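PDB 4ECF: ABC-type phosphate transport system, periplasmic component from Lactobacillus brevis, which probably binds phosphate as the solute-binding component of the PstSACB ABC transporter and hands it over for import across the cytoplasmic membrane. Local coordinates for residues V74-A79 and L210-H215; K103-Q108 and L124-Q129; T12-L17 and S206-Y211. One frame throughout, in Å; residues are numbered along the deposited sequence.

Interaction 1 (V74-A79 and L210-H215); sequences VDHRVA and LYTKGH
His76 turns its imidazole to Leu210, and ND1 donates to Leu210 O at 2.8 Å. The carbonyl oxygen lies near the ring plane, but the N-H...O angle is bent to 147°. Chi1 (-51°) sets CG beside the backbone N. The side chain crosses Thr212 at about a right angle, with His76 CE1 3.3 Å from Thr212 OG1. That hydroxyl, between its own backbone N and carbonyl carbon (chi1 64°), donates to Gly214 O at 2.7 Å and ties the strand end to the turn. Val74 and Thr212 form an antiparallel hydrogen-bonded pair, with Val74 N 2.8 Å from Thr212 O; beside it Val74 CG2 lies over the centre of the His215 ring in a CH-pi contact, 4.0 Å from the centroid. On the other side of the backbones from Val74 and Thr212, the Asp75 carboxylate lies nearly parallel to the Tyr211 ring, OD1 above one face toward the rim. The polar ends are held by others: OD1 by His209 ND1, Tyr211 OH by Ala62 N. Leu210 N donates to His76 O at 2.8 Å. The chemistry implies that ND1 of His76 carries the proton, and that ring and carbonyl of this histidine together grip both polar backbone atoms of Leu210.

Interaction 2 (K103-Q108 and L124-Q129); sequences KIFTGQ and LINRAQ. With PO4 (phosphate ion), chain B.
Phe105 presents one face of its ring to Leu124: the methyl CD2 lies over the ring centre in a CH-pi contact, 4.2 Å from the centroid and 12° off the normal. The ring edge meets polar atoms instead, with Asn126 ND2 4.0 Å from Phe105 CE1 and Ile125 O also near the ring plane; the Asn126 amide finds its hydrogen bond at Tyr172 OH. Phe137 adds an edge-to-face ring contact to Phe105. The other flat group, the guanidinium of Arg127, has phosphate O3 at its edge. NH2 of Arg127 donates to phosphate O3 at 2.8 Å and 164°, in the guanidinium plane, whereas NH1 reaches phosphate O1 at 2.8 Å in a weak, bent bond from an oblique position. Ser131, Thr133 and Gly132 also bind this ion, consistent with the ligand site expected of a PstS-family protein.

Leu124 carries most of the helix contact. Its CG is anti to the carbonyl carbon (chi1 -60°), and from there both methyls, CD1 and CD2, reach Ile104 O at 3.6 Å. To this CD2 adds Ile104 CG2 at 3.7 Å besides the Phe105 ring, and CD1 adds Phe105 O at 3.6 Å. The leucine thus packs on the last turn of the helix, which a Schellman motif closes: Gly107 has positive phi, its N bonds to Ile104 O at 3.1 Å, and Gln108 N makes a weak bond to Lys103 O.

Around this contact, strand 123-127 runs between the parallel strands 151-153 and 169-174. The end of helix 98-105 covers Leu124, helix 132-140 contributes Phe137 beside the Phe105 ring, and Ile125, whose side chain starts away from 103-108, packs on Ile162 of helix 156-165.

Interaction 3 (T12-L17 and S206-Y211); sequences TALQPL and SYEHLY. With PO4 (phosphate ion), chain B.
Leu14 and Glu208 reach toward each other and overlap, each end beside the other's stem, where the turn between strand 4-10 and helix 15-28 of this periplasmic-binding-protein fold, whose amides bind the phosphate ion, faces strand 205-213. These two residues bury the most surface in the contact. Leu14 has CG anti to its backbone N (chi1 -173°), and its branches spread over the strand. CD1 comes to 3.7 Å from Glu208 CB. CD2 slides past the glutamate to lie 3.4 Å from His209 O, and it also touches the methyl CD2 of Leu210 at 4.0 Å, the one contact here between purely apolar side chains.

Glu208 starts toward the loop with CG anti to the carbonyl carbon and then bends at chi2 (-72°). Its carboxylate ends against the leucine stem, with OE2 3.4 Å from Leu14 CB, and no hydrogen bond joins the two segments. Tyr242 also packs on this glutamate, and its OH is hydrogen-bonded to Ala13 O. The buried carboxylate is 6.1 Å from phosphate, measured from Glu208 OE1 to phosphate O4; two acidic groups this close could raise the proton affinity of the glutamate.

The loop itself brings main-chain amides to the ion on the approach to helix 15-28. Ala13 N donates to phosphate O4 at 2.9 Å with an angle of 163°, while Ala13 CB is near both phosphate O4 and Glu208 OE2. Thr12 OG1, which is also hydrogen-bonded with Ser156 OG, belongs to the same cradle. Phosphate O3 receives two bonds from this one threonine, from Thr12 N at 2.8 Å and from Thr12 OG1 at 2.7 Å.

How the interactions relate
From the N terminus, the loop 12-17 opens interaction 3, which closes only when the chain returns at 206-211, 189 residues later. Interaction 1 opens within that span at 74-79 and closes on the far end of the same strand, so the two loops overlap and share Leu210 and Tyr211. Interaction 2, at 103-108 and 124-129, is a short local closure enclosed by both. Strand 205-213 thus joins the first part of strand 73-87 to the phosphate-binding turn 12-17, and a probable hydrogen bond between Ala79 O and Glu208 N links the two contacts. Interactions 2 and 3 converge on one phosphate from different segments, whereas interactions 1 and 2 stay about 15 Å apart at their nearest atoms.

Interaction 1 (V74-A79 and L210-H215)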
loop_
_atom_site.group_PDB
_atom_site.type_symbol
_atom_site.label_atom_id
_atom_site.label_comp_id
_atom_site.label_asym_id
_atom_site.label_seq_id
_atom_site.Cartn_x
_atom_site.Cartn_y
_atom_site.Cartn_z
ATOM N N VAL A 74 18.845 -4.189 4.463
ATOM C CA VAL A 74 18.326 -5.138 5.445
ATOM C C VAL A 74 16.812 -4.927 5.600
ATOM O O VAL A 74 16.354 -3.847 5.956
ATOM C CB VAL A 74 19.002 -5.026 6.813
ATOM C CG1 VAL A 74 18.421 -6.027 7.801
ATOM C CG2 VAL A 74 20.518 -5.254 6.658
ATOM N N ASP A 75 16.067 -5.985 5.318
ATOM C CA ASP A 75 14.618 -6.015 5.392
ATOM C C ASP A 75 14.113 -6.098 6.828
ATOM O O ASP A 75 14.733 -6.751 7.687
ATOM C CB ASP A 75 14.108 -7.220 4.559
ATOM C CG ASP A 75 12.618 -7.154 4.271
ATOM O OD1 ASP A 75 12.038 -6.067 4.452
ATOM O OD2 ASP A 75 12.044 -8.190 3.860
ATOM N N HIS A 76 12.990 -5.449 7.083
ATOM C CA HIS A 76 12.245 -5.617 8.341
ATOM C C HIS A 76 10.795 -5.526 8.001
ATOM O O HIS A 76 10.320 -4.475 7.569
ATOM C CB HIS A 76 12.572 -4.547 9.379
ATOM C CG HIS A 76 14.054 -4.348 9.630
ATOM N ND1 HIS A 76 14.839 -3.567 8.840
ATOM C CD2 HIS A 76 14.866 -4.877 10.609
ATOM C CE1 HIS A 76 16.101 -3.585 9.315
ATOM N NE2 HIS A 76 16.123 -4.389 10.407
ATOM N N ARG A 77 10.099 -6.641 8.037
ATOM C CA ARG A 77 8.659 -6.625 7.752
ATOM C C ARG A 77 7.865 -6.297 9.003
ATOM O O ARG A 77 8.196 -6.801 10.092
ATOM C CB ARG A 77 8.203 -7.923 7.086
ATOM C CG ARG A 77 8.502 -7.965 5.602
ATOM C CD ARG A 77 7.990 -9.228 4.942
ATOM N NE ARG A 77 8.862 -10.386 5.180
ATOM C CZ ARG A 77 8.587 -11.594 4.720
ATOM N NH1 ARG A 77 7.449 -11.812 4.069
ATOM N NH2 ARG A 77 9.431 -12.587 4.921
ATOM N N VAL A 78 6.830 -5.459 8.872
ATOM C CA VAL A 78 6.123 -4.910 10.025
ATOM C C VAL A 78 4.618 -5.062 9.964
ATOM O O VAL A 78 3.936 -4.864 10.953
ATOM C CB VAL A 78 6.517 -3.429 10.226
ATOM C CG1 VAL A 78 8.030 -3.282 10.406
ATOM C CG2 VAL A 78 6.008 -2.505 9.108
ATOM N N ALA A 79 4.092 -5.427 8.798
ATOM C CA ALA A 79 2.637 -5.424 8.612
ATOM C C ALA A 79 2.336 -6.004 7.237
ATOM O O ALA A 79 3.246 -6.185 6.413
ATOM C CB ALA A 79 2.095 -3.999 8.705
ATOM N N LEU A 210 10.286 -1.947 6.380
ATOM C CA LEU A 210 11.125 -0.805 6.825
ATOM C C LEU A 210 12.566 -1.200 6.512
ATOM O O LEU A 210 13.156 -1.959 7.257
ATOM C CB LEU A 210 10.943 -0.510 8.306
ATOM C CG LEU A 210 9.523 -0.136 8.772
ATOM C CD1 LEU A 210 9.505 0.175 10.254
ATOM C CD2 LEU A 210 8.971 1.034 7.980
ATOM N N TYR A 211 13.069 -0.862 5.346
ATOM C CA TYR A 211 14.425 -1.167 4.967
ATOM C C TYR A 211 15.432 -0.222 5.564
ATOM O O TYR A 211 15.203 1.006 5.600
ATOM C CB TYR A 211 14.543 -1.093 3.425
ATOM C CG TYR A 211 14.153 -2.391 2.729
ATOM C CD1 TYR A 211 15.031 -3.489 2.707
ATOM C CD2 TYR A 211 12.889 -2.553 2.161
ATOM C CE1 TYR A 211 14.673 -4.670 2.064
ATOM C CE2 TYR A 211 12.523 -3.747 1.511
ATOM C CZ TYR A 211 13.385 -4.803 1.486
ATOM O OH TYR A 211 13.031 -5.990 0.837
ATOM N N THR A 212 16.581 -0.801 5.927
ATOM C CA THR A 212 17.776 -0.046 6.347
ATOM C C THR A 212 18.986 -0.396 5.479
ATOM O O THR A 212 19.005 -1.410 4.787
ATOM C CB THR A 212 18.082 -0.267 7.837
ATOM O OG1 THR A 212 18.398 -1.643 8.058
ATOM C CG2 THR A 212 16.855 0.206 8.737
ATOM N N LYS A 213 19.948 0.525 5.450
ATOM C CA LYS A 213 21.241 0.294 4.774
ATOM C C LYS A 213 22.195 -0.234 5.800
ATOM O O LYS A 213 22.657 0.500 6.686
ATOM C CB LYS A 213 21.776 1.579 4.154
ATOM C CG LYS A 213 22.956 1.323 3.181
ATOM C CD LYS A 213 23.274 2.555 2.356
ATOM C CE LYS A 213 24.526 2.284 1.524
ATOM N NZ LYS A 213 24.606 3.125 0.308
ATOM N N GLY A 214 22.430 -1.532 5.719
ATOM C CA GLY A 214 23.147 -2.272 6.759
ATOM C C GLY A 214 22.257 -2.532 7.929
ATOM O O GLY A 214 21.084 -2.122 7.951
ATOM N N HIS A 215 22.794 -3.249 8.928
ATOM C CA HIS A 215 22.047 -3.479 10.131
ATOM C C HIS A 215 21.989 -2.179 10.899
ATOM O O HIS A 215 22.997 -1.475 11.060
ATOM C CB HIS A 215 22.640 -4.639 10.962
ATOM C CG HIS A 215 22.782 -5.941 10.168
ATOM N ND1 HIS A 215 21.774 -6.837 10.033
ATOM C CD2 HIS A 215 23.819 -6.401 9.360
ATOM C CE1 HIS A 215 22.167 -7.851 9.237
ATOM N NE2 HIS A 215 23.406 -7.591 8.803
#

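Interaction 2 (K103-Q108 and L124-Q129)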
loop_
_atom_site.group_PDB
_atom_site.type_symbol
_atom_site.label_atom_id
_atom_site.label_comp_id
_atom_site.label_asym_id
_atom_site.label_seq_id
_atom_site.Cartn_x
_atom_site.Cartn_y
_atom_site.Cartn_z
ATOM N N LYS A 103 -10.649 -5.351 -17.963
ATOM C CA LYS A 103 -11.168 -4.681 -19.156
ATOM C C LYS A 103 -11.300 -3.197 -18.901
ATOM O O LYS A 103 -11.134 -2.412 -19.828
ATOM C CB LYS A 103 -12.487 -5.289 -19.633
ATOM C CG LYS A 103 -12.306 -6.655 -20.302
ATOM C CD LYS A 103 -13.659 -7.174 -20.769
ATOM C CE LYS A 103 -13.535 -8.364 -21.680
ATOM N NZ LYS A 103 -14.901 -8.687 -22.181
ATOM N N ILE A 104 -11.665 -2.793 -17.690
ATOM C CA ILE A 104 -11.726 -1.349 -17.392
ATOM C C ILE A 104 -10.349 -0.703 -17.413
ATOM O O ILE A 104 -10.152 0.338 -18.044
ATOM C CB ILE A 104 -12.501 -1.078 -16.070
ATOM C CG1 ILE A 104 -13.993 -1.376 -16.323
ATOM C CG2 ILE A 104 -12.248 0.349 -15.528
ATOM C CD1 ILE A 104 -14.895 -1.350 -15.103
ATOM N N PHE A 105 -9.396 -1.296 -16.714
ATOM C CA PHE A 105 -8.050 -0.696 -16.621
ATOM C C PHE A 105 -7.253 -0.757 -17.930
ATOM O O PHE A 105 -6.364 0.072 -18.138
ATOM C CB PHE A 105 -7.282 -1.261 -15.420
ATOM C CG PHE A 105 -7.543 -0.491 -14.143
ATOM C CD1 PHE A 105 -6.787 0.627 -13.840
ATOM C CD2 PHE A 105 -8.613 -0.800 -13.319
ATOM C CE1 PHE A 105 -7.044 1.373 -12.679
ATOM C CE2 PHE A 105 -8.879 -0.072 -12.174
ATOM C CZ PHE A 105 -8.100 1.036 -11.866
ATOM N N THR A 106 -7.581 -1.709 -18.802
ATOM C CA THR A 106 -6.979 -1.744 -20.129
ATOM C C THR A 106 -7.675 -0.876 -21.152
ATOM O O THR A 106 -7.202 -0.786 -22.315
ATOM C CB THR A 106 -6.852 -3.171 -20.657
ATOM O OG1 THR A 106 -8.150 -3.705 -20.798
ATOM C CG2 THR A 106 -5.970 -4.009 -19.710
ATOM N N GLY A 107 -8.839 -0.306 -20.817
ATOM C CA GLY A 107 -9.578 0.542 -21.755
ATOM C C GLY A 107 -10.538 -0.166 -22.692
ATOM O O GLY A 107 -11.077 0.446 -23.614
ATOM N N GLN A 108 -10.738 -1.463 -22.517
ATOM C CA GLN A 108 -11.688 -2.198 -23.332
ATOM C C GLN A 108 -13.147 -1.865 -23.015
ATOM O O GLN A 108 -14.000 -1.940 -23.879
ATOM C CB GLN A 108 -11.479 -3.700 -23.149
ATOM C CG GLN A 108 -10.132 -4.179 -23.664
ATOM C CD GLN A 108 -9.924 -5.609 -23.308
ATOM O OE1 GLN A 108 -10.552 -6.485 -23.904
ATOM N NE2 GLN A 108 -9.121 -5.861 -22.293
ATOM N N LEU A 124 -10.082 6.636 -15.609
ATOM C CA LEU A 124 -9.042 5.906 -14.894
ATOM C C LEU A 124 -8.132 6.902 -14.207
ATOM O O LEU A 124 -7.700 7.905 -14.805
ATOM C CB LEU A 124 -8.218 5.021 -15.860
ATOM C CG LEU A 124 -8.992 3.953 -16.625
ATOM C CD1 LEU A 124 -8.051 3.264 -17.609
ATOM C CD2 LEU A 124 -9.687 2.965 -15.699
ATOM N N ILE A 125 -7.840 6.617 -12.939
ATOM C CA ILE A 125 -6.841 7.368 -12.183
ATOM C C ILE A 125 -5.763 6.384 -11.738
ATOM O O ILE A 125 -6.061 5.379 -11.110
ATOM C CB ILE A 125 -7.483 8.070 -10.961
ATOM C CG1 ILE A 125 -8.683 8.933 -11.385
ATOM C CG2 ILE A 125 -6.437 8.880 -10.199
ATOM C CD1 ILE A 125 -8.325 10.160 -12.167
ATOM N N ASN A 126 -4.515 6.652 -12.094
ATOM C CA ASN A 126 -3.415 5.755 -11.744
ATOM C C ASN A 126 -2.448 6.444 -10.809
ATOM O O ASN A 126 -2.414 7.684 -10.704
ATOM C CB ASN A 126 -2.654 5.317 -13.009
ATOM C CG ASN A 126 -3.304 4.134 -13.678
ATOM O OD1 ASN A 126 -3.642 4.202 -14.854
ATOM N ND2 ASN A 126 -3.442 3.048 -12.961
ATOM N N ARG A 127 -1.646 5.640 -10.106
ATOM C CA ARG A 127 -0.463 6.177 -9.511
ATOM C C ARG A 127 0.669 6.136 -10.520
ATOM O O ARG A 127 0.627 5.383 -11.511
ATOM C CB ARG A 127 -0.089 5.358 -8.262
ATOM C CG ARG A 127 -1.087 5.457 -7.119
ATOM C CD ARG A 127 -0.960 6.741 -6.282
ATOM N NE ARG A 127 0.430 6.900 -5.870
ATOM C CZ ARG A 127 0.980 6.226 -4.872
ATOM N NH1 ARG A 127 0.250 5.392 -4.143
ATOM N NH2 ARG A 127 2.257 6.363 -4.624
ATOM N N ALA A 128 1.717 6.900 -10.231
ATOM C CA ALA A 128 2.934 6.867 -11.019
ATOM C C ALA A 128 3.719 5.578 -10.851
ATOM O O ALA A 128 3.658 4.912 -9.814
ATOM C CB ALA A 128 3.807 8.062 -10.679
ATOM N N GLN A 129 4.474 5.224 -11.892
ATOM C CA GLN A 129 5.396 4.100 -11.869
ATOM C C GLN A 129 6.346 4.247 -10.685
ATOM O O GLN A 129 6.793 5.355 -10.383
ATOM C CB GLN A 129 6.225 4.026 -13.162
ATOM C CG GLN A 129 5.449 3.515 -14.355
ATOM C CD GLN A 129 5.047 2.060 -14.207
ATOM O OE1 GLN A 129 5.671 1.298 -13.459
ATOM N NE2 GLN A 129 3.992 1.667 -14.922
HETATM P P PO4 B . 2.996 3.578 -2.505
HETATM O O1 PO4 B . 1.907 3.215 -3.507
HETATM O O2 PO4 B . 4.333 3.041 -2.863
HETATM O O3 PO4 B . 3.044 5.056 -2.229
HETATM O O4 PO4 B . 2.600 2.945 -1.083
#

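Interaction 3 (T12-L17 and S206-Y211)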
loop_
_atom_site.group_PDB
_atom_site.type_symbol
_atom_site.label_atom_id
_atom_site.label_comp_id
_atom_site.label_asym_id
_atom_site.label_seq_id
_atom_site.Cartn_x
_atom_site.Cartn_y
_atom_site.Cartn_z
ATOM N N THR A 12 3.549 5.619 0.516
ATOM C CA THR A 12 2.387 6.321 1.057
ATOM C C THR A 12 1.335 5.375 1.661
ATOM O O THR A 12 0.593 5.774 2.567
ATOM C CB THR A 12 1.742 7.290 0.020
ATOM O OG1 THR A 12 1.107 6.547 -1.016
ATOM C CG2 THR A 12 2.822 8.191 -0.568
ATOM N N ALA A 13 1.329 4.114 1.243
ATOM C CA ALA A 13 0.479 3.122 1.891
ATOM C C ALA A 13 0.877 2.866 3.357
ATOM O O ALA A 13 0.025 2.636 4.224
ATOM C CB ALA A 13 0.491 1.806 1.131
ATOM N N LEU A 14 2.186 2.948 3.634
ATOM C CA LEU A 14 2.754 2.610 4.924
ATOM C C LEU A 14 2.901 3.883 5.803
ATOM O O LEU A 14 2.972 3.822 7.031
ATOM C CB LEU A 14 4.115 1.973 4.694
ATOM C CG LEU A 14 4.872 1.369 5.872
ATOM C CD1 LEU A 14 4.002 0.593 6.873
ATOM C CD2 LEU A 14 6.058 0.553 5.341
ATOM N N GLN A 15 2.853 5.031 5.151
ATOM C CA GLN A 15 3.089 6.297 5.794
ATOM C C GLN A 15 2.219 6.487 7.048
ATOM O O GLN A 15 2.711 6.957 8.092
ATOM C CB GLN A 15 2.886 7.429 4.803
ATOM C CG GLN A 15 3.341 8.781 5.338
ATOM C CD GLN A 15 3.264 9.877 4.295
ATOM O OE1 GLN A 15 3.099 9.614 3.100
ATOM N NE2 GLN A 15 3.422 11.126 4.749
ATOM N N PRO A 16 0.922 6.155 6.982
ATOM C CA PRO A 16 0.102 6.423 8.188
ATOM C C PRO A 16 0.570 5.632 9.405
ATOM O O PRO A 16 0.534 6.149 10.538
ATOM C CB PRO A 16 -1.319 5.991 7.747
ATOM C CG PRO A 16 -1.294 6.071 6.241
ATOM C CD PRO A 16 0.096 5.708 5.838
ATOM N N LEU A 17 0.963 4.387 9.199
ATOM C CA LEU A 17 1.457 3.574 10.328
ATOM C C LEU A 17 2.811 4.122 10.873
ATOM O O LEU A 17 3.034 4.199 12.109
ATOM C CB LEU A 17 1.633 2.110 9.921
ATOM C CG LEU A 17 2.250 1.174 10.950
ATOM C CD1 LEU A 17 1.448 1.204 12.260
ATOM C CD2 LEU A 17 2.350 -0.254 10.377
ATOM N N SER A 206 0.035 -6.673 0.185
ATOM C CA SER A 206 1.488 -6.890 0.211
ATOM C C SER A 206 2.033 -6.791 1.630
ATOM O O SER A 206 1.359 -6.287 2.519
ATOM C CB SER A 206 2.239 -5.912 -0.693
ATOM O OG SER A 206 2.276 -4.608 -0.131
ATOM N N TYR A 207 3.285 -7.209 1.792
ATOM C CA TYR A 207 3.999 -7.007 3.038
ATOM C C TYR A 207 4.517 -5.565 3.048
ATOM O O TYR A 207 4.826 -4.999 2.002
ATOM C CB TYR A 207 5.178 -7.989 3.199
ATOM C CG TYR A 207 4.747 -9.447 3.243
ATOM C CD1 TYR A 207 4.183 -10.008 4.390
ATOM C CD2 TYR A 207 4.906 -10.257 2.123
ATOM C CE1 TYR A 207 3.781 -11.357 4.411
ATOM C CE2 TYR A 207 4.499 -11.594 2.139
ATOM C CZ TYR A 207 3.963 -12.137 3.317
ATOM O OH TYR A 207 3.553 -13.484 3.346
ATOM N N GLU A 208 4.522 -4.985 4.236
ATOM C CA GLU A 208 5.088 -3.647 4.502
ATOM C C GLU A 208 6.463 -3.783 5.103
ATOM O O GLU A 208 6.663 -4.539 6.086
ATOM C CB GLU A 208 4.198 -2.875 5.460
ATOM C CG GLU A 208 2.803 -2.579 4.916
ATOM C CD GLU A 208 2.774 -1.529 3.830
ATOM O OE1 GLU A 208 3.508 -1.684 2.813
ATOM O OE2 GLU A 208 2.001 -0.570 4.019
ATOM N N HIS A 209 7.423 -3.025 4.544
ATOM C CA HIS A 209 8.851 -3.168 4.860
ATOM C C HIS A 209 9.451 -1.864 5.349
ATOM O O HIS A 209 9.165 -0.787 4.763
ATOM C CB HIS A 209 9.625 -3.544 3.614
ATOM C CG HIS A 209 9.159 -4.782 2.922
ATOM N ND1 HIS A 209 9.855 -5.941 2.946
ATOM C CD2 HIS A 209 8.116 -4.957 2.043
ATOM C CE1 HIS A 209 9.239 -6.853 2.133
ATOM N NE2 HIS A 209 8.153 -6.246 1.598
ATOM N N LEU A 210 10.286 -1.947 6.380
ATOM C CA LEU A 210 11.125 -0.805 6.825
ATOM C C LEU A 210 12.566 -1.200 6.512
ATOM O O LEU A 210 13.156 -1.959 7.257
ATOM C CB LEU A 210 10.943 -0.510 8.306
ATOM C CG LEU A 210 9.523 -0.136 8.772
ATOM C CD1 LEU A 210 9.505 0.175 10.254
ATOM C CD2 LEU A 210 8.971 1.034 7.980
ATOM N N TYR A 211 13.069 -0.862 5.346
ATOM C CA TYR A 211 14.425 -1.167 4.967
ATOM C C TYR A 211 15.432 -0.222 5.564
ATOM O O TYR A 211 15.203 1.006 5.600
ATOM C CB TYR A 211 14.543 -1.093 3.425
ATOM C CG TYR A 211 14.153 -2.391 2.729
ATOM C CD1 TYR A 211 15.031 -3.489 2.707
ATOM C CD2 TYR A 211 12.889 -2.553 2.161
ATOM C CE1 TYR A 211 14.673 -4.670 2.064
ATOM C CE2 TYR A 211 12.523 -3.747 1.511
ATOM C CZ TYR A 211 13.385 -4.803 1.486
ATOM O OH TYR A 211 13.031 -5.990 0.837
HETATM P P PO4 B . 2.996 3.578 -2.505
HETATM O O1 PO4 B . 1.907 3.215 -3.507
HETATM O O2 PO4 B . 4.333 3.041 -2.863
HETATM O O3 PO4 B . 3.044 5.056 -2.229
HETATM O O4 PO4 B . 2.600 2.945 -1.083
#